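Local structure of CLIP-associating protein (Drosophila melanogaster, 4G3A) at residues K68-F73 with D104-K109; P93-R98 with L112-L117. The protein tracks microtubule plus ends and stabilises dynamic microtubules, supporting spindle formation, kinetochore attachment and tubulin incorporation during poleward flux. All blocks are in the same frame, centred on the assembly; numbering follows the deposited sequence.

Contact 1: residues K68-F73 with D104-K109; sequences KSLEAF and DTVREK
K109 and L70 meet where two HEAT repeats stack in this TOG domain. The segment 68-73 belongs to the first HEAT repeat and 104-109 to the second. The two segments run side by side in nearly the same direction; their axes are 17° apart and 9.5 Å from each other at closest approach. No direct hydrogen bond joins them; side-chain carbons make the contact, against one another and against oxygens.

The K109 side chain can be followed outward. Its CB starts against the inner layer, 4.2 Å from L70 CB. CG lies beside the backbone N, and the second torsion of -56° bends the chain at that point. From this bend the chain crosses E71 at a slant. K109 CG comes 3.9 Å from E71 OE1. The next carbon, K109 CD, rests 3.8 Å from E71 CG. K109 CE reaches E71 OE1 at 3.8 Å, so a methylene, not the amine, meets the carboxylate. K109 NZ ends 4.7 Å from E71 OE1. The charges are opposite and may attract, but no salt bridge forms here.

E71 OE1 is engaged from its own helix instead. K68 NZ gives it a weak, salt-bridging hydrogen bond one turn back, and Q67 NE2 adds another weak bond. The E71 chain is extended beyond CG, which carries its carboxylate out beside K109 CE.

Further in, L70 points at the other helix. Its CD1 lies 3.8 Å from V106 O and also packs on V106 CG1. L70 also touches V95 of helix 88-98, so it faces both helices of the second repeat. The backbones themselves are joined through one water. It donates to K109 O at 2.8 Å and, weakly, to L70 O.

Contact 2: residues P93-R98 with L112-L117; sequences PHVIDR and LLLRDL
The second HEAT repeat of the TOG domain is a pair of helices, 88-98 and 104-119, and this contact is part of the buried seam between them. V95 on the first helix points at L113 and L114 on the second. The contact is wholly apolar, and no hydrogen bond crosses it. The backbones stay well apart, with V95 CA 8.0 Å from L113 CA, and the three side chains fill the distance between them.

Both V95 methyls meet L113, and CG1 also meets L114. With CG1 anti to the backbone N (chi1 176°), CG1 is brought to L114, while CG2, beside the backbone N, is turned to L113 CD1. V95 CG2 sits 3.9 Å from L113 CD1, the closest approach here. V95 CG1 lies 4.1 Å from L114 CD2. One leucine thus meets the whole fork of the valine, while the other meets a single prong.

The leucines arrive by different routes. The L113 side chain sets out toward the first helix and crosses V95 at a slant. L114 leaves its helix to the flank, and its chain runs past V95 in the opposite sense before CD2 closes on it. Shortening V95 to an alanine would remove both methyls and would probably open a gap in front of L113 CD1 and L114 CD2, leaving these leucine ends freer to turn.

The same leucines also touch the neighbouring helices: L113 packs on F73 and S74 of helix 63-80, and L114 on T151 of helix 142-159. Within the seam, the second methyl of L113 spans the valine fork: L113 CD2 is 4.2 Å from V95 CG1 and equally far from V95 CG2.

Both contacts use helix 104-119, at different levels along it. Contact 1 joins the first HEAT repeat to the second, whereas contact 2 closes the second repeat on itself. Contact 2 lies nearer the centre of the chain, and its touching residues are all buried aliphatics. Contact 1 is only partly buried: an apolar inner layer gives way to a partly exposed lysine and glutamate, and a water joins the backbones. The two are continuous, for L70 O lies 3.8 Å from L113 CD1, and V106 CG1 packs on R98 CD. Their segments alternate along the chain, and helices 63-80, 88-98 and 104-119 meet in one core.

Contact 1: residues K68-F73 with D104-K109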
loop_
_atom_site.group_PDB
_atom_site.type_symbol
_atom_site.label_atom_id
_atom_site.label_comp_id
_atom_site.label_asym_id
_atom_site.label_seq_id
_atom_site.Cartn_x
_atom_site.Cartn_y
_atom_site.Cartn_z
ATOM N N LYS A 68 -4.434 9.624 -10.390
ATOM C CA LYS A 68 -5.513 9.060 -11.190
ATOM C C LYS A 68 -5.135 7.694 -11.739
ATOM O O LYS A 68 -5.975 6.804 -11.805
ATOM C CB LYS A 68 -5.905 10.009 -12.326
ATOM C CG LYS A 68 -6.508 11.324 -11.865
ATOM C CD LYS A 68 -8.026 11.275 -11.820
ATOM C CE LYS A 68 -8.537 11.269 -10.394
ATOM N NZ LYS A 68 -7.787 12.235 -9.532
ATOM N N SER A 69 -3.872 7.527 -12.128
ATOM C CA SER A 69 -3.395 6.215 -12.546
ATOM C C SER A 69 -3.528 5.178 -11.418
ATOM O O SER A 69 -3.902 4.031 -11.668
ATOM C CB SER A 69 -1.953 6.289 -13.039
ATOM O OG SER A 69 -1.055 6.460 -11.961
ATOM N N LEU A 70 -3.230 5.583 -10.184
ATOM C CA LEU A 70 -3.426 4.711 -9.014
ATOM C C LEU A 70 -4.904 4.342 -8.863
ATOM O O LEU A 70 -5.259 3.180 -8.696
ATOM C CB LEU A 70 -2.941 5.399 -7.737
ATOM C CG LEU A 70 -1.435 5.616 -7.579
ATOM C CD1 LEU A 70 -1.153 6.594 -6.456
ATOM C CD2 LEU A 70 -0.724 4.290 -7.331
ATOM N N GLU A 71 -5.764 5.348 -8.939
ATOM C CA GLU A 71 -7.202 5.122 -8.943
ATOM C C GLU A 71 -7.624 4.233 -10.115
ATOM O O GLU A 71 -8.506 3.383 -9.974
ATOM C CB GLU A 71 -7.939 6.463 -8.987
ATOM C CG GLU A 71 -7.758 7.291 -7.712
ATOM C CD GLU A 71 -8.419 8.663 -7.788
ATOM O OE1 GLU A 71 -7.740 9.661 -7.479
ATOM O OE2 GLU A 71 -9.609 8.748 -8.156
ATOM N N ALA A 72 -6.981 4.416 -11.266
ATOM C CA ALA A 72 -7.305 3.610 -12.435
ATOM C C ALA A 72 -6.913 2.170 -12.169
ATOM O O ALA A 72 -7.663 1.247 -12.491
ATOM C CB ALA A 72 -6.596 4.134 -13.673
ATOM N N PHE A 73 -5.730 1.979 -11.587
ATOM C CA PHE A 73 -5.281 0.640 -11.260
ATOM C C PHE A 73 -6.242 0.023 -10.241
ATOM O O PHE A 73 -6.591 -1.147 -10.344
ATOM C CB PHE A 73 -3.830 0.645 -10.747
ATOM C CG PHE A 73 -2.786 0.682 -11.848
ATOM C CD1 PHE A 73 -2.800 -0.256 -12.870
ATOM C CD2 PHE A 73 -1.776 1.632 -11.838
ATOM C CE1 PHE A 73 -1.841 -0.237 -13.881
ATOM C CE2 PHE A 73 -0.810 1.664 -12.850
ATOM C CZ PHE A 73 -0.845 0.729 -13.872
ATOM N N ASP A 104 -0.580 14.301 0.448
ATOM C CA ASP A 104 -1.325 13.328 1.246
ATOM C C ASP A 104 -2.315 12.468 0.443
ATOM O O ASP A 104 -2.457 11.278 0.726
ATOM C CB ASP A 104 -1.981 13.963 2.485
ATOM C CG ASP A 104 -2.872 15.150 2.151
ATOM O OD1 ASP A 104 -2.965 15.527 0.966
ATOM O OD2 ASP A 104 -3.482 15.711 3.089
ATOM N N THR A 105 -2.973 13.047 -0.563
ATOM C CA THR A 105 -3.982 12.310 -1.324
ATOM C C THR A 105 -3.339 11.238 -2.199
ATOM O O THR A 105 -3.949 10.210 -2.481
ATOM C CB THR A 105 -4.867 13.229 -2.222
ATOM O OG1 THR A 105 -4.057 13.892 -3.202
ATOM C CG2 THR A 105 -5.621 14.262 -1.392
ATOM N N VAL A 106 -2.112 11.485 -2.644
ATOM C CA VAL A 106 -1.398 10.489 -3.433
ATOM C C VAL A 106 -1.059 9.267 -2.573
ATOM O O VAL A 106 -1.260 8.127 -2.992
ATOM C CB VAL A 106 -0.129 11.085 -4.094
ATOM C CG1 VAL A 106 0.729 9.994 -4.673
ATOM C CG2 VAL A 106 -0.514 12.071 -5.192
ATOM N N ARG A 107 -0.566 9.498 -1.363
ATOM C CA ARG A 107 -0.278 8.381 -0.460
ATOM C C ARG A 107 -1.553 7.587 -0.182
ATOM O O ARG A 107 -1.537 6.358 -0.123
ATOM C CB ARG A 107 0.320 8.888 0.852
ATOM C CG ARG A 107 1.607 9.678 0.673
ATOM C CD ARG A 107 2.327 9.861 1.999
ATOM N NE ARG A 107 1.498 10.579 2.961
ATOM C CZ ARG A 107 1.438 11.904 3.046
ATOM N NH1 ARG A 107 2.159 12.653 2.225
ATOM N NH2 ARG A 107 0.655 12.479 3.946
ATOM N N GLU A 108 -2.660 8.301 -0.015
ATOM C CA GLU A 108 -3.947 7.670 0.269
ATOM C C GLU A 108 -4.331 6.695 -0.828
ATOM O O GLU A 108 -4.629 5.528 -0.568
ATOM C CB GLU A 108 -5.043 8.726 0.392
ATOM C CG GLU A 108 -5.135 9.390 1.746
ATOM C CD GLU A 108 -5.974 10.658 1.706
ATOM O OE1 GLU A 108 -6.708 10.856 0.711
ATOM O OE2 GLU A 108 -5.893 11.454 2.668
ATOM N N LYS A 109 -4.320 7.184 -2.063
ATOM C CA LYS A 109 -4.734 6.358 -3.190
ATOM C C LYS A 109 -3.770 5.195 -3.388
ATOM O O LYS A 109 -4.173 4.114 -3.810
ATOM C CB LYS A 109 -4.881 7.189 -4.465
ATOM C CG LYS A 109 -5.898 8.327 -4.346
ATOM C CD LYS A 109 -7.270 7.807 -3.937
ATOM C CE LYS A 109 -8.282 8.943 -3.788
ATOM N NZ LYS A 109 -9.581 8.446 -3.281
HETATM O O HOH W 1 -6.391 3.770 -5.491
#

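Contact 2: residues P93-R98 with L112-L117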
loop_
_atom_site.group_PDB
_atom_site.type_symbol
_atom_site.label_atom_id
_atom_site.label_comp_id
_atom_site.label_asym_id
_atom_site.label_seq_id
_atom_site.Cartn_x
_atom_site.Cartn_y
_atom_site.Cartn_z
ATOM N N PRO A 93 6.392 -1.782 -7.625
ATOM C CA PRO A 93 7.538 -0.973 -7.192
ATOM C C PRO A 93 7.259 0.529 -7.218
ATOM O O PRO A 93 7.810 1.250 -6.400
ATOM C CB PRO A 93 8.625 -1.339 -8.213
ATOM C CG PRO A 93 8.259 -2.721 -8.651
ATOM C CD PRO A 93 6.761 -2.740 -8.689
ATOM N N HIS A 94 6.416 1.002 -8.131
ATOM C CA HIS A 94 6.157 2.440 -8.222
ATOM C C HIS A 94 5.044 2.908 -7.275
ATOM O O HIS A 94 5.012 4.067 -6.861
ATOM C CB HIS A 94 5.873 2.821 -9.676
ATOM C CG HIS A 94 6.962 2.391 -10.599
ATOM N ND1 HIS A 94 6.851 1.284 -11.416
ATOM C CD2 HIS A 94 8.211 2.869 -10.780
ATOM C CE1 HIS A 94 7.974 1.126 -12.089
ATOM N NE2 HIS A 94 8.821 2.072 -11.719
ATOM N N VAL A 95 4.129 2.002 -6.957
ATOM C CA VAL A 95 3.123 2.268 -5.945
ATOM C C VAL A 95 3.816 2.445 -4.599
ATOM O O VAL A 95 3.488 3.344 -3.834
ATOM C CB VAL A 95 2.130 1.120 -5.850
ATOM C CG1 VAL A 95 1.144 1.382 -4.719
ATOM C CG2 VAL A 95 1.403 0.967 -7.192
ATOM N N ILE A 96 4.789 1.588 -4.331
ATOM C CA ILE A 96 5.603 1.704 -3.126
ATOM C C ILE A 96 6.223 3.095 -3.019
ATOM O O ILE A 96 6.083 3.763 -1.990
ATOM C CB ILE A 96 6.711 0.632 -3.103
ATOM C CG1 ILE A 96 6.094 -0.749 -2.845
ATOM C CG2 ILE A 96 7.782 0.972 -2.041
ATOM C CD1 ILE A 96 7.086 -1.894 -2.964
ATOM N N ASP A 97 6.900 3.533 -4.081
ATOM C CA ASP A 97 7.487 4.868 -4.111
ATOM C C ASP A 97 6.461 5.955 -3.796
ATOM O O ASP A 97 6.789 6.947 -3.153
ATOM C CB ASP A 97 8.139 5.153 -5.469
ATOM C CG ASP A 97 9.465 4.429 -5.646
ATOM O OD1 ASP A 97 10.030 3.944 -4.638
ATOM O OD2 ASP A 97 9.936 4.339 -6.790
ATOM N N ARG A 98 5.223 5.777 -4.247
ATOM C CA ARG A 98 4.191 6.782 -3.999
ATOM C C ARG A 98 3.720 6.798 -2.540
ATOM O O ARG A 98 3.042 7.737 -2.108
ATOM C CB ARG A 98 3.002 6.581 -4.929
ATOM C CG ARG A 98 3.306 6.834 -6.402
ATOM C CD ARG A 98 3.545 8.314 -6.685
ATOM N NE ARG A 98 4.042 8.532 -8.047
ATOM C CZ ARG A 98 4.258 9.729 -8.591
ATOM N NH1 ARG A 98 4.018 10.839 -7.900
ATOM N NH2 ARG A 98 4.715 9.822 -9.836
ATOM N N LEU A 112 -4.687 2.767 -0.760
ATOM C CA LEU A 112 -5.954 2.167 -1.162
ATOM C C LEU A 112 -5.748 1.116 -2.268
ATOM O O LEU A 112 -6.358 0.054 -2.237
ATOM C CB LEU A 112 -6.963 3.254 -1.565
ATOM C CG LEU A 112 -8.364 2.828 -2.014
ATOM C CD1 LEU A 112 -8.945 1.711 -1.150
ATOM C CD2 LEU A 112 -9.294 4.035 -2.040
ATOM N N LEU A 113 -4.875 1.398 -3.230
ATOM C CA LEU A 113 -4.509 0.400 -4.238
ATOM C C LEU A 113 -3.992 -0.883 -3.584
ATOM O O LEU A 113 -4.344 -2.000 -4.003
ATOM C CB LEU A 113 -3.446 0.965 -5.208
ATOM C CG LEU A 113 -3.029 0.072 -6.385
ATOM C CD1 LEU A 113 -2.427 0.894 -7.579
ATOM C CD2 LEU A 113 -2.066 -1.029 -5.945
ATOM N N LEU A 114 -3.147 -0.726 -2.563
ATOM C CA LEU A 114 -2.626 -1.885 -1.841
ATOM C C LEU A 114 -3.752 -2.664 -1.151
ATOM O O LEU A 114 -3.801 -3.885 -1.225
ATOM C CB LEU A 114 -1.547 -1.479 -0.822
ATOM C CG LEU A 114 -0.277 -0.845 -1.402
ATOM C CD1 LEU A 114 0.648 -0.395 -0.275
ATOM C CD2 LEU A 114 0.428 -1.815 -2.336
ATOM N N ARG A 115 -4.665 -1.968 -0.486
ATOM C CA ARG A 115 -5.787 -2.664 0.147
ATOM C C ARG A 115 -6.672 -3.363 -0.898
ATOM O O ARG A 115 -7.179 -4.464 -0.668
ATOM C CB ARG A 115 -6.594 -1.703 1.027
ATOM C CG ARG A 115 -5.795 -1.181 2.235
ATOM C CD ARG A 115 -6.708 -0.595 3.319
ATOM N NE ARG A 115 -7.434 0.587 2.861
ATOM C CZ ARG A 115 -6.947 1.824 2.913
ATOM N NH1 ARG A 115 -5.731 2.041 3.395
ATOM N NH2 ARG A 115 -7.669 2.847 2.483
ATOM N N ASP A 116 -6.842 -2.725 -2.054
ATOM C CA ASP A 116 -7.648 -3.305 -3.126
ATOM C C ASP A 116 -7.038 -4.606 -3.652
ATOM O O ASP A 116 -7.758 -5.569 -3.913
ATOM C CB ASP A 116 -7.878 -2.299 -4.262
ATOM C CG ASP A 116 -8.834 -1.174 -3.874
ATOM O OD1 ASP A 116 -9.691 -1.366 -2.980
ATOM O OD2 ASP A 116 -8.727 -0.087 -4.470
ATOM N N LEU A 117 -5.717 -4.650 -3.786
ATOM C CA LEU A 117 -5.044 -5.888 -4.185
ATOM C C LEU A 117 -5.435 -7.066 -3.287
ATOM O O LEU A 117 -5.621 -8.192 -3.750
ATOM C CB LEU A 117 -3.522 -5.715 -4.159
ATOM C CG LEU A 117 -2.831 -4.812 -5.188
ATOM C CD1 LEU A 117 -1.360 -4.603 -4.833
ATOM C CD2 LEU A 117 -2.951 -5.395 -6.612
#